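Local coordinates for protein aminotransferase, class III (PDB 3I4J) that probably transfers amino groups between substrates with the help of pyridoxal phosphate, at residues R91-S96 with A271-A276; D231-G236 with I256-K261; E177-L182 with E215-I220. The protein carries 1 engineered substitution. One frame throughout, in Å; residues are numbered along the deposited sequence.

Contact 1: residues R91-S96 with A271-A276; sequences RFWAVS and AGLLAA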
loop_
_atom_site.group_PDB
_atom_site.type_symbol
_atom_site.label_atom_id
_atom_site.label_comp_id
_atom_site.label_asym_id
_atom_site.label_seq_id
_atom_site.Cartn_x
_atom_site.Cartn_y
_atom_site.Cartn_z
ATOM N N ARG C 91 8.599 18.238 6.457
ATOM C CA ARG C 91 7.384 17.578 6.931
ATOM C C ARG C 91 7.213 16.209 6.287
ATOM O O ARG C 91 7.265 16.081 5.069
ATOM C CB ARG C 91 6.174 18.447 6.613
ATOM C CG ARG C 91 6.156 19.767 7.367
ATOM C CD ARG C 91 5.660 19.581 8.798
ATOM N NE ARG C 91 5.592 20.849 9.513
ATOM C CZ ARG C 91 4.796 21.082 10.554
ATOM N NH1 ARG C 91 3.987 20.129 11.007
ATOM N NH2 ARG C 91 4.813 22.266 11.144
ATOM N N PHE C 92 6.978 15.205 7.127
ATOM C CA PHE C 92 6.833 13.820 6.699
ATOM C C PHE C 92 5.389 13.380 6.460
ATOM O O PHE C 92 4.552 13.410 7.363
ATOM C CB PHE C 92 7.484 12.902 7.742
ATOM C CG PHE C 92 7.418 11.435 7.400
ATOM C CD1 PHE C 92 7.934 10.961 6.192
ATOM C CD2 PHE C 92 6.848 10.527 8.288
ATOM C CE1 PHE C 92 7.880 9.604 5.880
ATOM C CE2 PHE C 92 6.793 9.168 7.982
ATOM C CZ PHE C 92 7.310 8.707 6.775
ATOM N N TRP C 93 5.121 12.970 5.227
ATOM C CA TRP C 93 3.814 12.477 4.817
ATOM C C TRP C 93 3.999 10.966 4.672
ATOM O O TRP C 93 4.619 10.494 3.716
ATOM C CB TRP C 93 3.415 13.106 3.480
ATOM C CG TRP C 93 2.192 12.495 2.851
ATOM C CD1 TRP C 93 2.137 11.787 1.682
ATOM C CD2 TRP C 93 0.852 12.552 3.348
ATOM N NE1 TRP C 93 0.844 11.404 1.418
ATOM C CE2 TRP C 93 0.034 11.860 2.427
ATOM C CE3 TRP C 93 0.261 13.126 4.485
ATOM C CZ2 TRP C 93 -1.349 11.725 2.604
ATOM C CZ3 TRP C 93 -1.117 12.993 4.662
ATOM C CH2 TRP C 93 -1.905 12.297 3.724
ATOM N N ALA C 94 3.470 10.216 5.635
ATOM C CA ALA C 94 3.619 8.769 5.642
ATOM C C ALA C 94 2.536 8.040 4.861
ATOM O O ALA C 94 1.360 8.386 4.943
ATOM C CB ALA C 94 3.636 8.258 7.092
ATOM N N VAL C 95 2.955 7.039 4.093
ATOM C CA VAL C 95 2.034 6.203 3.330
ATOM C C VAL C 95 2.528 4.756 3.407
ATOM O O VAL C 95 3.499 4.462 4.117
ATOM C CB VAL C 95 1.897 6.661 1.851
ATOM C CG1 VAL C 95 1.184 8.004 1.794
ATOM C CG2 VAL C 95 3.261 6.738 1.180
ATOM N N SER C 96 1.874 3.850 2.685
ATOM C CA SER C 96 2.243 2.438 2.744
ATOM C C SER C 96 3.178 1.931 1.651
ATOM O O SER C 96 3.864 0.929 1.846
ATOM C CB SER C 96 0.980 1.570 2.750
ATOM O OG SER C 96 0.137 1.901 3.838
ATOM N N ALA C 271 6.336 3.928 3.505
ATOM C CA ALA C 271 6.923 4.808 2.500
ATOM C C ALA C 271 6.447 6.211 2.850
ATOM O O ALA C 271 5.728 6.404 3.831
ATOM C CB ALA C 271 6.435 4.421 1.104
ATOM N N GLY C 272 6.831 7.195 2.051
ATOM C CA GLY C 272 6.391 8.541 2.346
ATOM C C GLY C 272 7.242 9.576 1.658
ATOM O O GLY C 272 8.078 9.247 0.821
ATOM N N LEU C 273 7.012 10.835 2.000
ATOM C CA LEU C 273 7.787 11.917 1.420
ATOM C C LEU C 273 8.084 12.955 2.485
ATOM O O LEU C 273 7.405 13.028 3.512
ATOM C CB LEU C 273 7.033 12.554 0.243
ATOM C CG LEU C 273 5.650 13.175 0.446
ATOM C CD1 LEU C 273 5.778 14.528 1.138
ATOM C CD2 LEU C 273 4.974 13.350 -0.905
ATOM N N LEU C 274 9.135 13.729 2.246
ATOM C CA LEU C 274 9.528 14.802 3.153
ATOM C C LEU C 274 9.425 16.052 2.303
ATOM O O LEU C 274 10.050 16.135 1.243
ATOM C CB LEU C 274 10.965 14.609 3.647
ATOM C CG LEU C 274 11.186 13.542 4.724
ATOM C CD1 LEU C 274 12.683 13.277 4.885
ATOM C CD2 LEU C 274 10.568 14.010 6.046
ATOM N N ALA C 275 8.610 17.003 2.749
ATOM C CA ALA C 275 8.408 18.245 2.014
ATOM C C ALA C 275 8.981 19.449 2.745
ATOM O O ALA C 275 8.909 19.541 3.969
ATOM C CB ALA C 275 6.922 18.456 1.754
ATOM N N ALA C 276 9.548 20.377 1.981
ATOM C CA ALA C 276 10.122 21.586 2.555
ATOM C C ALA C 276 9.007 22.361 3.257
ATOM O O ALA C 276 7.865 22.356 2.801
ATOM C CB ALA C 276 10.737 22.437 1.448
#
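R91, W93 and V95 pair with A275, L273 and A271 through their backbones. Strands 91-95 and 271-275 run antiparallel at one end of a mixed sheet. This sheet is the core of the large domain in the aminotransferase fold (fold type I). Strand 91-95 is the outermost strand of the sheet within this chain, and the backbone of F92 makes further hydrogen bonds to the second subunit.

Six backbone hydrogen bonds join the strands, two at each hydrogen-bonded pair. R91 N reaches A275 O at 2.8 Å. The bond from V95 N to A271 O is nearly straight (175°), yet V95 N stands above the carbonyl plane. At the non-hydrogen-bonded pair F92 and L274, CA-H...O contacts take over: L274 CA lies 3.2 Å from R91 O.

Apolar contacts form on both faces. On one, L273 CG sits between its backbone N and carbonyl carbon (chi1 59°), near the plane of the W93 indole at its edge. L273 CD1 comes within 3.6 Å of W93 CB. W93 NE1 is hydrogen-bonded to S104 OG on helix 98-115. V95 CG2 packs against A271 CB at 3.9 Å.

On the other face F92 CB meets L274 CD2 at 3.7 Å, and the two side chains cross obliquely. The F92 ring packs on helix 72-84 and meets the Y77 ring with the planes at about 80°. G272 lies beside the F92 ring. A CB there would press on the carbonyl O of A271 and collide with W93 O and with F92 CE1, which is 4.0 Å from G272 CA.

Contact 2: residues D231-G236 with I256-K261; sequences DEVMSG and IAVLGK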
loop_
_atom_site.group_PDB
_atom_site.type_symbol
_atom_site.label_atom_id
_atom_site.label_comp_id
_atom_site.label_asym_id
_atom_site.label_seq_id
_atom_site.Cartn_x
_atom_site.Cartn_y
_atom_site.Cartn_z
ATOM N N ASP C 231 13.381 11.338 -6.237
ATOM C CA ASP C 231 12.784 10.020 -6.049
ATOM C C ASP C 231 13.868 9.134 -5.452
ATOM O O ASP C 231 14.724 8.604 -6.170
ATOM C CB ASP C 231 12.310 9.450 -7.390
ATOM C CG ASP C 231 11.666 8.079 -7.246
ATOM O OD1 ASP C 231 11.827 7.457 -6.181
ATOM O OD2 ASP C 231 11.015 7.615 -8.203
ATOM N N GLU C 232 13.838 9.000 -4.129
ATOM C CA GLU C 232 14.820 8.201 -3.402
ATOM C C GLU C 232 14.219 6.890 -2.910
ATOM O O GLU C 232 14.737 6.281 -1.974
ATOM C CB GLU C 232 15.354 8.994 -2.206
ATOM C CG GLU C 232 16.062 10.291 -2.588
ATOM C CD GLU C 232 17.577 10.210 -2.471
ATOM O OE1 GLU C 232 18.117 9.101 -2.256
ATOM O OE2 GLU C 232 18.234 11.267 -2.600
ATOM N N VAL C 233 13.134 6.449 -3.542
ATOM C CA VAL C 233 12.494 5.211 -3.107
ATOM C C VAL C 233 13.486 4.052 -3.062
ATOM O O VAL C 233 13.415 3.203 -2.177
ATOM C CB VAL C 233 11.293 4.847 -4.016
ATOM C CG1 VAL C 233 10.728 3.491 -3.621
ATOM C CG2 VAL C 233 10.209 5.913 -3.883
ATOM N N MET C 234 14.421 4.019 -4.003
ATOM C CA MET C 234 15.405 2.945 -4.019
ATOM C C MET C 234 16.791 3.372 -3.551
ATOM O O MET C 234 17.504 2.593 -2.917
ATOM C CB MET C 234 15.519 2.356 -5.423
ATOM C CG MET C 234 16.459 1.173 -5.503
ATOM S SD MET C 234 16.528 0.469 -7.161
ATOM C CE MET C 234 14.742 0.170 -7.442
ATOM N N SER C 235 17.160 4.613 -3.851
ATOM C CA SER C 235 18.481 5.137 -3.513
ATOM C C SER C 235 18.647 5.738 -2.126
ATOM O O SER C 235 19.772 6.038 -1.713
ATOM C CB SER C 235 18.880 6.203 -4.533
ATOM O OG SER C 235 18.019 7.329 -4.430
ATOM N N GLY C 236 17.541 5.922 -1.410
ATOM C CA GLY C 236 17.619 6.531 -0.096
ATOM C C GLY C 236 17.935 5.641 1.092
ATOM O O GLY C 236 18.171 4.440 0.960
ATOM N N ILE C 256 11.105 18.216 -2.353
ATOM C CA ILE C 256 10.346 17.047 -1.903
ATOM C C ILE C 256 11.212 15.805 -2.107
ATOM O O ILE C 256 11.737 15.592 -3.197
ATOM C CB ILE C 256 9.048 16.831 -2.713
ATOM C CG1 ILE C 256 8.082 17.995 -2.504
ATOM C CG2 ILE C 256 8.383 15.525 -2.270
ATOM C CD1 ILE C 256 6.851 17.936 -3.413
ATOM N N ALA C 257 11.380 15.005 -1.055
ATOM C CA ALA C 257 12.153 13.771 -1.145
ATOM C C ALA C 257 11.177 12.612 -0.966
ATOM O O ALA C 257 10.448 12.563 0.027
ATOM C CB ALA C 257 13.226 13.727 -0.062
ATOM N N VAL C 258 11.148 11.701 -1.933
ATOM C CA VAL C 258 10.251 10.546 -1.877
ATOM C C VAL C 258 10.995 9.325 -1.353
ATOM O O VAL C 258 12.044 8.954 -1.883
ATOM C CB VAL C 258 9.676 10.226 -3.270
ATOM C CG1 VAL C 258 8.569 9.167 -3.150
ATOM C CG2 VAL C 258 9.135 11.494 -3.906
ATOM N N LEU C 259 10.433 8.692 -0.323
ATOM C CA LEU C 259 11.044 7.531 0.311
ATOM C C LEU C 259 10.152 6.294 0.237
ATOM O O LEU C 259 8.936 6.401 0.109
ATOM C CB LEU C 259 11.346 7.849 1.777
ATOM C CG LEU C 259 12.123 9.149 2.000
ATOM C CD1 LEU C 259 12.172 9.491 3.489
ATOM C CD2 LEU C 259 13.517 8.989 1.423
ATOM N N GLY C 260 10.774 5.121 0.323
ATOM C CA GLY C 260 10.026 3.876 0.268
ATOM C C GLY C 260 10.929 2.671 0.445
ATOM O O GLY C 260 12.092 2.818 0.819
ATOM N N LYS C 261 10.398 1.481 0.175
ATOM C CA LYS C 261 11.157 0.235 0.289
ATOM C C LYS C 261 12.046 0.111 1.522
ATOM O O LYS C 261 11.679 -0.532 2.507
ATOM C CB LYS C 261 12.019 0.016 -0.962
ATOM C CG LYS C 261 11.228 -0.315 -2.209
ATOM C CD LYS C 261 12.137 -0.794 -3.331
ATOM C CE LYS C 261 11.325 -1.205 -4.547
ATOM N NZ LYS C 261 12.162 -1.863 -5.585
HETATM O O HOH W 1 13.873 5.379 0.625
#
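K261 and V233 cross at about a right angle. K261 CB lies 3.7 Å from V233 O. K261 CG, anti to its own carbonyl carbon (chi1 -70°), is 4.1 Å from V233 CG1. Beyond CG the extended chain and the M234 side chain lie alongside each other in the same direction, and K261 NZ ends 3.8 Å from M234 CE. NZ is also hydrogen-bonded to A38 O, and a sulfate ion, probably from the crystallisation liquor, lies about 5 Å from the side chain.

V233 uses its other branch as well. Its CG2 touches V258 CG1 at 3.7 Å. V233 CG1 is 4.0 Å from G260 CA, and a CB on this glycine would clash with CG1.

Here strand 227-231 pairs in parallel with strand 256-259, with D231 opposite V258, and then breaks into a loop. In the aminotransferase fold the cofactor site lies at such strand ends, so the region is consistent with that pocket. E232 N donates to V258 O, in the carbonyl plane but bent at hydrogen (133°). D231 OD1 accepts from V233 N at 3.1 Å, an Asx turn that ties down the start of the loop.

A water accepts from G260 N and donates to E232 O at 2.9 Å. The E232 carboxylate is bound by other loop residues: OE1 accepts from S235 OG and A245 N, and OE2 from L246 N.

Contact 3: residues E177-L182 with E215-I220; sequences EGLRAL and ERVRDI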
loop_
_atom_site.group_PDB
_atom_site.type_symbol
_atom_site.label_atom_id
_atom_site.label_comp_id
_atom_site.label_asym_id
_atom_site.label_seq_id
_atom_site.Cartn_x
_atom_site.Cartn_y
_atom_site.Cartn_z
ATOM N N GLU C 177 22.553 21.253 -17.883
ATOM C CA GLU C 177 22.010 22.387 -18.624
ATOM C C GLU C 177 20.921 21.946 -19.596
ATOM O O GLU C 177 20.156 22.766 -20.100
ATOM C CB GLU C 177 23.132 23.125 -19.364
ATOM C CG GLU C 177 23.872 24.104 -18.467
ATOM C CD GLU C 177 23.016 25.303 -18.092
ATOM O OE1 GLU C 177 23.177 25.829 -16.972
ATOM O OE2 GLU C 177 22.188 25.728 -18.923
ATOM N N GLY C 178 20.844 20.647 -19.851
ATOM C CA GLY C 178 19.808 20.149 -20.732
ATOM C C GLY C 178 18.444 20.476 -20.141
ATOM O O GLY C 178 17.457 20.596 -20.870
ATOM N N LEU C 179 18.390 20.630 -18.819
ATOM C CA LEU C 179 17.134 20.944 -18.146
ATOM C C LEU C 179 16.691 22.361 -18.491
ATOM O O LEU C 179 15.498 22.618 -18.679
ATOM C CB LEU C 179 17.276 20.787 -16.623
ATOM C CG LEU C 179 16.037 21.131 -15.782
ATOM C CD1 LEU C 179 14.842 20.299 -16.238
ATOM C CD2 LEU C 179 16.330 20.879 -14.306
ATOM N N ARG C 180 17.644 23.286 -18.573
ATOM C CA ARG C 180 17.293 24.654 -18.923
ATOM C C ARG C 180 16.744 24.659 -20.349
ATOM O O ARG C 180 15.742 25.309 -20.631
ATOM C CB ARG C 180 18.508 25.587 -18.846
ATOM C CG ARG C 180 18.130 27.057 -19.047
ATOM C CD ARG C 180 19.356 27.930 -19.295
ATOM N NE ARG C 180 20.357 27.779 -18.245
ATOM C CZ ARG C 180 20.353 28.441 -17.091
ATOM N NH1 ARG C 180 19.396 29.319 -16.819
ATOM N NH2 ARG C 180 21.311 28.217 -16.204
ATOM N N ALA C 181 17.401 23.914 -21.235
ATOM C CA ALA C 181 16.985 23.832 -22.633
ATOM C C ALA C 181 15.554 23.313 -22.762
ATOM O O ALA C 181 14.765 23.832 -23.553
ATOM C CB ALA C 181 17.946 22.929 -23.415
ATOM N N LEU C 182 15.224 22.283 -21.989
ATOM C CA LEU C 182 13.878 21.715 -22.031
ATOM C C LEU C 182 12.866 22.721 -21.491
ATOM O O LEU C 182 11.779 22.892 -22.043
ATOM C CB LEU C 182 13.818 20.423 -21.205
ATOM C CG LEU C 182 12.431 19.774 -21.108
ATOM C CD1 LEU C 182 11.870 19.560 -22.500
ATOM C CD2 LEU C 182 12.529 18.445 -20.361
ATOM N N GLU C 215 23.854 19.858 -8.563
ATOM C CA GLU C 215 24.073 21.205 -8.054
ATOM C C GLU C 215 23.462 22.158 -9.083
ATOM O O GLU C 215 22.761 23.110 -8.728
ATOM C CB GLU C 215 25.572 21.499 -7.897
ATOM C CG GLU C 215 26.258 20.732 -6.766
ATOM C CD GLU C 215 26.758 19.355 -7.172
ATOM O OE1 GLU C 215 26.365 18.843 -8.242
ATOM O OE2 GLU C 215 27.547 18.774 -6.404
ATOM N N ARG C 216 23.722 21.883 -10.361
ATOM C CA ARG C 216 23.191 22.706 -11.444
ATOM C C ARG C 216 21.678 22.527 -11.574
ATOM O O ARG C 216 20.957 23.496 -11.804
ATOM C CB ARG C 216 23.898 22.372 -12.767
ATOM C CG ARG C 216 23.404 23.172 -13.984
ATOM C CD ARG C 216 23.487 24.683 -13.761
ATOM N NE ARG C 216 24.833 25.103 -13.390
ATOM C CZ ARG C 216 25.853 25.210 -14.240
ATOM N NH1 ARG C 216 25.687 24.938 -15.530
ATOM N NH2 ARG C 216 27.052 25.566 -13.793
ATOM N N VAL C 217 21.191 21.296 -11.421
ATOM C CA VAL C 217 19.750 21.052 -11.488
ATOM C C VAL C 217 19.032 21.859 -10.399
ATOM O O VAL C 217 18.016 22.499 -10.659
ATOM C CB VAL C 217 19.416 19.547 -11.290
ATOM C CG1 VAL C 217 17.915 19.368 -11.027
ATOM C CG2 VAL C 217 19.818 18.762 -12.526
ATOM N N ARG C 218 19.567 21.820 -9.182
ATOM C CA ARG C 218 18.980 22.550 -8.057
ATOM C C ARG C 218 18.858 24.038 -8.395
ATOM O O ARG C 218 17.811 24.654 -8.179
ATOM C CB ARG C 218 19.850 22.368 -6.809
ATOM C CG ARG C 218 19.455 23.221 -5.599
ATOM C CD ARG C 218 18.152 22.762 -4.961
ATOM N NE ARG C 218 16.973 23.329 -5.603
ATOM C CZ ARG C 218 15.722 23.032 -5.260
ATOM N NH1 ARG C 218 15.491 22.166 -4.280
ATOM N NH2 ARG C 218 14.705 23.606 -5.886
ATOM N N ASP C 219 19.934 24.601 -8.932
ATOM C CA ASP C 219 19.964 26.013 -9.300
ATOM C C ASP C 219 18.994 26.341 -10.427
ATOM O O ASP C 219 18.279 27.339 -10.365
ATOM C CB ASP C 219 21.386 26.430 -9.689
ATOM C CG ASP C 219 22.335 26.446 -8.505
ATOM O OD1 ASP C 219 21.856 26.474 -7.351
ATOM O OD2 ASP C 219 23.566 26.445 -8.724
ATOM N N ILE C 220 18.962 25.509 -11.464
ATOM C CA ILE C 220 18.044 25.741 -12.570
ATOM C C ILE C 220 16.598 25.708 -12.066
ATOM O O ILE C 220 15.763 26.511 -12.490
ATOM C CB ILE C 220 18.230 24.675 -13.681
ATOM C CG1 ILE C 220 19.587 24.865 -14.356
ATOM C CG2 ILE C 220 17.114 24.776 -14.711
ATOM C CD1 ILE C 220 19.735 26.201 -15.022
#
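L179 packs against V217 and I220 where helix 178-186 lies beside helix 213-224. The local axes are 10.0 Å apart and 28° from parallel. This is the tight, buried part. L179 CD2 meets V217 CG1 at 3.9 Å, the side chains at about a right angle. The L179 and I220 side chains pass each other in opposite directions, with L179 CG 3.9 Å from I220 CG2. L179 and V217 both touch F194 on strand 191-196, so the pair of helices is seated on the sheet.

The outer side is polar, partly exposed and looser. R216 bends at chi2 and chi3 (both 55°), and its NH1 forms a salt bridge to E177 OE1 at 3.0 Å, with a hydrogen bond that is weak. The carboxylate and guanidinium planes are 61° apart. R180 NE binds the syn lone pair of E177 OE2 at 2.8 Å, and OE2 lies in the plane of the R180 guanidinium. R180 NH1 also pairs with E223 of the second helix. An alanine in place of R180 would probably leave E177 OE2 and E223 without their charged mate and the E177 carboxylate freer to turn. With R180 and R216 both near it, the E177 carboxylate probably stays ionised and offsets the repulsion between the two arginines.

Overall arrangement
Contacts 1 and 2 belong to the same mixed sheet. Their centres are about 10 Å apart. Strands 256-259 and 271-275 are neighbours in it, joined by backbone hydrogen bonds of G272 with L259 and of L274 with A257. Contact 3 is a helix pair on that sheet, its centre about 25 Å from that of contact 1 and about 21 Å from that of contact 2, and touches neither. Along the chain, contact 3 closes before contact 2 opens, and both are nested inside the loop closed by contact 1. Strand 91-95 therefore ends up beside a strand from much later in the sequence. Contacts 1 and 2 both reach the second subunit; no other chain of the assembly touches contact 3, which lies farther from the chain centre.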